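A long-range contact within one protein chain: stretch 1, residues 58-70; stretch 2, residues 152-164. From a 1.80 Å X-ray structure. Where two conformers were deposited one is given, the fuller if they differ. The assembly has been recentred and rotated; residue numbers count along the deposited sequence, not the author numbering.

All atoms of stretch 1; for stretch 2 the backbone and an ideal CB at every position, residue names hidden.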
# COMPACT_ATOMS: atom_id res chain seq x y z
N ARG A 58 5.13 2.49 -23.26
CA ARG A 58 5.89 1.74 -22.25
C ARG A 58 4.99 0.65 -21.69
O ARG A 58 3.95 0.94 -21.08
CB ARG A 58 6.35 2.67 -21.14
CG ARG A 58 7.26 3.83 -21.61
CD ARG A 58 7.22 4.99 -20.60
NE ARG A 58 7.76 4.65 -19.28
CZ ARG A 58 9.01 4.90 -18.88
NH1 ARG A 58 9.92 5.46 -19.71
NH2 ARG A 58 9.38 4.57 -17.64
N LEU A 59 5.37 -0.60 -21.92
CA LEU A 59 4.58 -1.73 -21.42
C LEU A 59 5.33 -2.50 -20.34
O LEU A 59 6.55 -2.70 -20.44
CB LEU A 59 4.25 -2.70 -22.57
CG LEU A 59 3.51 -2.11 -23.77
CD1 LEU A 59 3.31 -3.20 -24.84
CD2 LEU A 59 2.17 -1.51 -23.36
N GLY A 60 4.59 -2.96 -19.32
CA GLY A 60 5.16 -3.87 -18.35
C GLY A 60 4.51 -5.22 -18.51
O GLY A 60 3.28 -5.33 -18.68
N VAL A 61 5.34 -6.26 -18.46
CA VAL A 61 4.85 -7.63 -18.59
C VAL A 61 5.46 -8.48 -17.46
O VAL A 61 6.68 -8.61 -17.38
CB VAL A 61 5.16 -8.26 -20.00
CG1 VAL A 61 4.75 -9.72 -20.03
CG2 VAL A 61 4.50 -7.47 -21.17
N THR A 62 4.62 -9.05 -16.60
CA THR A 62 5.11 -10.05 -15.65
C THR A 62 4.54 -11.43 -15.98
O THR A 62 3.47 -11.54 -16.57
CB THR A 62 4.83 -9.68 -14.16
OG1 THR A 62 3.40 -9.59 -13.92
CG2 THR A 62 5.49 -8.37 -13.80
N GLY A 63 5.27 -12.48 -15.64
CA GLY A 63 4.72 -13.82 -15.78
C GLY A 63 5.08 -14.62 -14.56
O GLY A 63 6.20 -14.53 -14.07
N THR A 64 4.11 -15.39 -14.05
CA THR A 64 4.40 -16.33 -12.97
C THR A 64 5.19 -17.52 -13.54
O THR A 64 5.16 -17.76 -14.76
CB THR A 64 3.10 -16.83 -12.28
OG1 THR A 64 2.21 -17.38 -13.27
CG2 THR A 64 2.39 -15.68 -11.56
N PRO A 65 5.94 -18.24 -12.68
CA PRO A 65 6.59 -19.46 -13.17
C PRO A 65 5.57 -20.40 -13.84
O PRO A 65 4.52 -20.72 -13.26
CB PRO A 65 7.16 -20.08 -11.89
CG PRO A 65 7.39 -18.90 -10.98
CD PRO A 65 6.24 -17.97 -11.26
N GLY A 66 5.89 -20.81 -15.07
CA GLY A 66 5.03 -21.71 -15.86
C GLY A 66 3.96 -21.01 -16.68
O GLY A 66 3.12 -21.68 -17.30
N ALA A 67 3.99 -19.67 -16.70
CA ALA A 67 2.95 -18.87 -17.38
C ALA A 67 3.20 -18.68 -18.88
O ALA A 67 2.34 -18.15 -19.60
CB ALA A 67 2.76 -17.51 -16.70
N GLY A 68 4.39 -19.08 -19.34
CA GLY A 68 4.77 -19.03 -20.76
C GLY A 68 5.18 -17.64 -21.22
O GLY A 68 4.88 -17.24 -22.35
N LYS A 69 5.87 -16.91 -20.34
CA LYS A 69 6.25 -15.53 -20.59
C LYS A 69 7.16 -15.42 -21.83
O LYS A 69 6.96 -14.54 -22.66
CB LYS A 69 6.93 -14.93 -19.35
CG LYS A 69 7.48 -13.52 -19.54
CD LYS A 69 7.77 -12.82 -18.21
CE LYS A 69 8.80 -13.53 -17.33
NZ LYS A 69 10.19 -13.53 -17.88
N SER A 70 8.14 -16.31 -21.93
CA SER A 70 9.08 -16.29 -23.07
C SER A 70 8.37 -16.45 -24.42
O SER A 70 8.63 -15.69 -25.35
CB SER A 70 10.15 -17.37 -22.92
OG SER A 70 11.05 -17.07 -21.86
N UNK A 152 8.51 0.04 -25.75
CA UNK A 152 9.50 -0.55 -24.84
C UNK A 152 8.77 -1.41 -23.83
O UNK A 152 7.84 -0.94 -23.17
CB UNK A 152 10.33 0.53 -24.14
N UNK A 153 9.21 -2.66 -23.70
CA UNK A 153 8.61 -3.63 -22.79
C UNK A 153 9.59 -3.94 -21.68
O UNK A 153 10.71 -4.40 -21.95
CB UNK A 153 8.21 -4.91 -23.53
N UNK A 154 9.18 -3.68 -20.43
CA UNK A 154 9.98 -4.11 -19.31
C UNK A 154 9.33 -5.38 -18.75
O UNK A 154 8.11 -5.43 -18.51
CB UNK A 154 10.09 -3.01 -18.25
N UNK A 155 10.13 -6.42 -18.59
CA UNK A 155 9.52 -7.68 -18.18
C UNK A 155 10.28 -8.35 -17.04
O UNK A 155 11.49 -8.24 -16.95
CB UNK A 155 9.44 -8.63 -19.37
N UNK A 156 9.54 -9.02 -16.16
CA UNK A 156 10.18 -9.79 -15.10
C UNK A 156 9.20 -10.83 -14.59
O UNK A 156 8.04 -10.85 -14.98
CB UNK A 156 10.65 -8.88 -13.96
N UNK A 157 9.70 -11.70 -13.72
CA UNK A 157 8.86 -12.72 -13.09
C UNK A 157 7.91 -12.06 -12.11
O UNK A 157 8.29 -11.13 -11.39
CB UNK A 157 9.71 -13.78 -12.38
N UNK A 158 6.67 -12.53 -12.10
CA UNK A 158 5.68 -12.09 -11.15
C UNK A 158 5.85 -12.95 -9.93
O UNK A 158 5.52 -14.15 -9.95
CB UNK A 158 4.26 -12.17 -11.71
N UNK A 159 6.40 -12.33 -8.89
CA UNK A 159 6.70 -12.97 -7.60
C UNK A 159 6.89 -11.85 -6.60
O UNK A 159 7.41 -10.78 -6.93
CB UNK A 159 7.93 -13.87 -7.67
N UNK A 160 6.45 -12.08 -5.36
CA UNK A 160 6.49 -11.04 -4.35
C UNK A 160 5.72 -9.81 -4.80
O UNK A 160 4.52 -9.87 -5.08
CB UNK A 160 7.94 -10.67 -4.03
N UNK A 161 6.44 -8.69 -4.90
CA UNK A 161 5.84 -7.39 -5.19
C UNK A 161 6.28 -6.85 -6.55
O UNK A 161 6.14 -5.66 -6.83
CB UNK A 161 6.20 -6.39 -4.09
N UNK A 162 6.81 -7.73 -7.39
CA UNK A 162 7.40 -7.31 -8.66
C UNK A 162 6.36 -6.67 -9.60
O UNK A 162 6.70 -5.77 -10.38
CB UNK A 162 8.05 -8.51 -9.35
N UNK A 163 5.10 -7.10 -9.49
CA UNK A 163 4.03 -6.49 -10.28
C UNK A 163 3.91 -5.00 -9.97
O UNK A 163 3.86 -4.18 -10.88
CB UNK A 163 2.70 -7.19 -10.01
N UNK A 164 3.87 -4.65 -8.68
CA UNK A 164 3.69 -3.25 -8.32
C UNK A 164 4.92 -2.39 -8.69
O UNK A 164 4.76 -1.25 -9.13
CB UNK A 164 3.40 -3.14 -6.82

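Positions 152 to 157 run parallel to Arg58-Gly63, and from 152 to 156 side chains alternate between two sheet faces. At 152 the carbonyl O accepts from Leu59 N at 2.8 Å, while the ideal CB lies 5.0 Å from Arg58 CA on the face that Arg58 CB takes. Extended angles favour a beta-branched residue, though many would fit; it is Val152.

Position 153 turns to the face of Leu59 and Val61, two aliphatic chains that ask for Val, Ile or Leu. Ile153 answers, its CG2 3.7 Å from Val61 CG2 and its CG1 4.2 Å from Leu59 CB.

Position 154 turns both N and O to stretch 1, N donating to Leu59 O at 2.8 Å and O accepting from Val61 N at 2.9 Å. Its CB points to the face where Gly60 brings no side chain, leaving room for a medium apolar group. Val154 occupies it.

Position 155 shares a face with Val61, but the ideal CB is also 4.7 Å from Lys69 CD, and the lysine's ammonium lies beyond. Apolar residues could pack here; an acid of sufficient reach could also pair with the charge. Glu155 does so: its OE2 forms a salt bridge with Lys69 NZ at 2.8 Å.

At 156 N donates to Val61 O (3.1 Å) and O accepts from Gly63 N in a longer bond of 3.3 Å. The CB faces the Thr62 side, where a small beta-branched residue suits. Thr156 sets its CG2 4.2 Å from Thr62 CG2, and its hydroxyl bonds elsewhere in the structure.

Position 157 points away overall, yet its CB lies close to Gly63 O, with Pro65 and the Lys69 chain nearby. Small or branched apolar groups fit, and Val157 places CG1 4.1 Å from Pro65 CD.

At 158 N donates to Gly63 O at 2.8 Å, the last rung. An ideal CB would point toward stretch 1, 3.5 Å from Thr62 OG1, and just fit; Ala would do, and glycine is not demanded. It is Gly158.

Position 159 is tolerant: Val159. Position 160, with phi 57° and psi -119° in a type II' turn, favours Gly160. Position 161, a helix N-cap out of reach, admits many residues: Gln161. At 162 CB points toward stretch 1 and a small residue fits; Ser162 OG donates to Val157 O (2.6 Å) and accepts from Val159 N (3.1 Å). At 163 CA-to-CB points sideways, the ideal CB 4.6 Å from Thr62 OG1, so several residues fit; Glu163 CG comes within 3.7 Å of Thr62 OG1. Position 164 is unconstrained: Thr164.

Stretch 2 152-164: VIVETVGVGQSET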
# COMPACT_ATOMS: atom_id res chain seq x y z
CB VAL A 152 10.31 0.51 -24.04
CG1 VAL A 152 11.46 -0.17 -23.29
CG2 VAL A 152 10.83 1.59 -24.96
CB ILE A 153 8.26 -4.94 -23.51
CG1 ILE A 153 7.30 -4.66 -24.68
CG2 ILE A 153 7.62 -5.95 -22.53
CD1 ILE A 153 6.99 -5.90 -25.51
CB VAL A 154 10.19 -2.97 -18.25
CG1 VAL A 154 8.86 -2.52 -17.60
CG2 VAL A 154 11.23 -3.38 -17.20
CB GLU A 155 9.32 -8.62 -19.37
CG GLU A 155 10.61 -9.02 -20.07
CD GLU A 155 11.13 -10.35 -19.57
OE1 GLU A 155 12.07 -10.87 -20.20
OE2 GLU A 155 10.61 -10.88 -18.57
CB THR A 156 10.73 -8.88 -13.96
OG1 THR A 156 11.67 -9.60 -13.14
CG2 THR A 156 9.60 -8.29 -13.10
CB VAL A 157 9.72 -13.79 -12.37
CG1 VAL A 157 8.84 -14.85 -11.73
CG2 VAL A 157 10.67 -14.46 -13.35
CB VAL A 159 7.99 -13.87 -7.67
CG1 VAL A 159 9.25 -13.03 -7.91
CG2 VAL A 159 8.13 -14.73 -6.42
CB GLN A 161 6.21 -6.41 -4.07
CG GLN A 161 7.73 -6.29 -3.81
CD GLN A 161 8.35 -7.57 -3.22
OE1 GLN A 161 9.04 -8.33 -3.92
NE2 GLN A 161 8.09 -7.81 -1.93
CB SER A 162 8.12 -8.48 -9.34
OG SER A 162 7.19 -9.47 -9.74
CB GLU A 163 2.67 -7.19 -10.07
CG GLU A 163 2.64 -8.66 -10.44
CD GLU A 163 3.01 -9.56 -9.28
OE1 GLU A 163 3.36 -9.02 -8.20
OE2 GLU A 163 2.93 -10.79 -9.44
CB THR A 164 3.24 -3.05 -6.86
OG1 THR A 164 4.26 -3.51 -5.97
CG2 THR A 164 1.93 -3.84 -6.59
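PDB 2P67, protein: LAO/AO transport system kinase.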